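Local coordinates for protein yjcS (Bacillus subtilis, PDB 1Q8B), which is of unknown function but belongs to the antibiotic biosynthesis monooxygenase family, whose members adopt a dimeric alpha-beta barrel fold, and may have catalytic activity, at residues 20-25 and 61-66. Sequence-based numbering, arbitrary orientation.
Sequences LKIISD and RKIMLW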
loop_
_atom_site.group_PDB
_atom_site.type_symbol
_atom_site.label_atom_id
_atom_site.label_comp_id
_atom_site.label_asym_id
_atom_site.label_seq_id
_atom_site.Cartn_x
_atom_site.Cartn_y
_atom_site.Cartn_z
ATOM N N LEU A 20 10.129 -11.810 -10.148
ATOM C CA LEU A 20 11.036 -11.075 -9.287
ATOM C C LEU A 20 12.459 -11.604 -9.399
ATOM O O LEU A 20 12.686 -12.815 -9.462
ATOM C CB LEU A 20 10.612 -11.190 -7.821
ATOM C CG LEU A 20 9.206 -10.799 -7.371
ATOM C CD1 LEU A 20 9.154 -10.848 -5.854
ATOM C CD2 LEU A 20 8.857 -9.407 -7.861
ATOM N N LYS A 21 13.417 -10.690 -9.423
ATOM C CA LYS A 21 14.813 -11.073 -9.466
ATOM C C LYS A 21 15.308 -10.990 -8.017
ATOM O O LYS A 21 15.117 -9.968 -7.357
ATOM C CB LYS A 21 15.601 -10.104 -10.349
ATOM C CG LYS A 21 17.044 -10.524 -10.561
ATOM C CD LYS A 21 17.870 -9.391 -11.111
ATOM C CE LYS A 21 19.335 -9.765 -11.102
ATOM N NZ LYS A 21 20.182 -8.601 -11.467
ATOM N N ILE A 22 15.908 -12.065 -7.508
ATOM C CA ILE A 22 16.426 -12.045 -6.139
ATOM C C ILE A 22 17.792 -11.362 -6.157
ATOM O O ILE A 22 18.703 -11.793 -6.862
ATOM C CB ILE A 22 16.603 -13.474 -5.556
ATOM C CG1 ILE A 22 15.254 -14.182 -5.461
ATOM C CG2 ILE A 22 17.220 -13.400 -4.167
ATOM C CD1 ILE A 22 15.368 -15.660 -5.158
ATOM N N ILE A 23 17.923 -10.286 -5.393
ATOM C CA ILE A 23 19.181 -9.552 -5.323
ATOM C C ILE A 23 19.884 -9.833 -3.999
ATOM O O ILE A 23 20.995 -9.367 -3.760
ATOM C CB ILE A 23 18.944 -8.035 -5.493
ATOM C CG1 ILE A 23 17.958 -7.530 -4.434
ATOM C CG2 ILE A 23 18.416 -7.757 -6.901
ATOM C CD1 ILE A 23 17.602 -6.054 -4.578
ATOM N N SER A 24 19.218 -10.601 -3.142
ATOM C CA SER A 24 19.764 -10.994 -1.851
ATOM C C SER A 24 20.644 -12.220 -2.080
ATOM O O SER A 24 20.487 -12.924 -3.079
ATOM C CB SER A 24 18.630 -11.352 -0.892
ATOM O OG SER A 24 19.119 -12.035 0.249
ATOM N N ASP A 25 21.571 -12.477 -1.166
ATOM C CA ASP A 25 22.444 -13.639 -1.298
ATOM C C ASP A 25 22.042 -14.712 -0.297
ATOM O O ASP A 25 22.775 -15.671 -0.071
ATOM C CB ASP A 25 23.914 -13.243 -1.092
ATOM C CG ASP A 25 24.202 -12.734 0.315
ATOM O OD1 ASP A 25 25.337 -12.261 0.548
ATOM O OD2 ASP A 25 23.306 -12.807 1.187
ATOM N N ARG A 61 17.561 -17.875 -9.609
ATOM C CA ARG A 61 17.485 -16.870 -8.550
ATOM C C ARG A 61 16.346 -15.902 -8.891
ATOM O O ARG A 61 16.544 -14.683 -8.985
ATOM C CB ARG A 61 18.815 -16.116 -8.417
ATOM C CG ARG A 61 19.960 -16.992 -7.927
ATOM C CD ARG A 61 19.729 -17.472 -6.503
ATOM N NE ARG A 61 19.939 -16.402 -5.529
ATOM C CZ ARG A 61 19.867 -16.564 -4.212
ATOM N NH1 ARG A 61 19.586 -17.758 -3.700
ATOM N NH2 ARG A 61 20.072 -15.531 -3.405
ATOM N N LYS A 62 15.158 -16.469 -9.099
ATOM C CA LYS A 62 13.969 -15.690 -9.433
ATOM C C LYS A 62 12.750 -16.280 -8.743
ATOM O O LYS A 62 12.726 -17.468 -8.413
ATOM C CB LYS A 62 13.737 -15.681 -10.946
ATOM C CG LYS A 62 14.747 -14.867 -11.739
ATOM C CD LYS A 62 14.547 -15.076 -13.230
ATOM C CE LYS A 62 15.389 -14.104 -14.031
ATOM N NZ LYS A 62 16.782 -14.084 -13.527
ATOM N N ILE A 63 11.743 -15.438 -8.524
ATOM C CA ILE A 63 10.507 -15.851 -7.879
ATOM C C ILE A 63 9.353 -15.360 -8.734
ATOM O O ILE A 63 9.351 -14.216 -9.183
ATOM C CB ILE A 63 10.389 -15.251 -6.460
ATOM C CG1 ILE A 63 11.507 -15.808 -5.573
ATOM C CG2 ILE A 63 9.024 -15.572 -5.862
ATOM C CD1 ILE A 63 11.577 -15.173 -4.206
HETATM N N MSE A 64 8.374 -16.227 -8.959
HETATM C CA MSE A 64 7.227 -15.866 -9.773
HETATM C C MSE A 64 5.994 -15.568 -8.928
HETATM O O MSE A 64 5.752 -16.240 -7.923
HETATM C CB MSE A 64 6.910 -16.994 -10.745
HETATM C CG MSE A 64 5.886 -16.621 -11.799
HETATM SE SE MSE A 64 6.567 -15.513 -13.253
HETATM C CE MSE A 64 8.159 -16.527 -13.681
ATOM N N LEU A 65 5.217 -14.563 -9.340
ATOM C CA LEU A 65 3.998 -14.194 -8.620
ATOM C C LEU A 65 2.765 -14.239 -9.518
ATOM O O LEU A 65 2.759 -13.688 -10.617
ATOM C CB LEU A 65 4.117 -12.781 -8.023
ATOM C CG LEU A 65 5.257 -12.427 -7.052
ATOM C CD1 LEU A 65 5.135 -10.951 -6.664
ATOM C CD2 LEU A 65 5.202 -13.312 -5.803
ATOM N N TRP A 66 1.729 -14.917 -9.036
ATOM C CA TRP A 66 0.451 -15.028 -9.738
ATOM C C TRP A 66 -0.511 -14.268 -8.843
ATOM O O TRP A 66 -0.697 -14.652 -7.688
ATOM C CB TRP A 66 -0.016 -16.487 -9.830
ATOM C CG TRP A 66 0.787 -17.357 -10.758
ATOM C CD1 TRP A 66 1.664 -16.945 -11.721
ATOM C CD2 TRP A 66 0.729 -18.789 -10.855
ATOM N NE1 TRP A 66 2.151 -18.028 -12.412
ATOM C CE2 TRP A 66 1.597 -19.174 -11.902
ATOM C CE3 TRP A 66 0.029 -19.784 -10.160
ATOM C CZ2 TRP A 66 1.786 -20.516 -12.272
ATOM C CZ3 TRP A 66 0.216 -21.122 -10.530
ATOM C CH2 TRP A 66 1.089 -21.471 -11.577
HETATM O O HOH W 1 20.754 -13.536 -5.886
#
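The backbone carbonyl S24 O is gripped twice, by R61 NH2 and by a water. R61 NH2 donates to S24 O at 2.7 Å. The oxygen lies in the guanidinium plane, at its edge, but the N-H...O angle is only 134°. Seen from the carbonyl, the donor sits above its plane. The water donates to S24 O and to I22 O, and accepts from R61 NE at 3.0 Å. The arginine chain bends at chi2 and chi3 (-66° and -74°), which sets NE beside the water. I22 CG2, anti to the backbone N, lies 3.6 Å from R61 NH2, oblique to the guanidinium. R61 NH2 also bonds K26 O, and S24 OG bonds K26 N, so K26, just after the turn, is held by the same group of bonds.

Behind this grip the strands pair antiparallel. L20 and I63 form a hydrogen-bonded pair: L20 N reaches I63 O at 2.7 Å, almost straight, and I63 N returns to L20 O at 2.9 Å. I22 N continues to R61 O at 3.1 Å. K21 and K62 form the next, non-hydrogen-bonded pair.

On the L20 and I63 face the side chains are apolar. I22 crosses I63 at about a right angle, with I22 CD1 3.9 Å from I63 CG1. L20 CD1 meets L65 CD1 at 4.1 Å. Helix 28-42 packs on this face through F35, L28 and I31. K21 and K62 start out on the other face, and the end of K21 leads away.

These are two central strands of the four-stranded antiparallel sheet of the ferredoxin-like fold. R61 NE and NH2 together serve S24 O, K26 O and, through the water, I22 O, which probably steadies the turn where strand 13-22 ends.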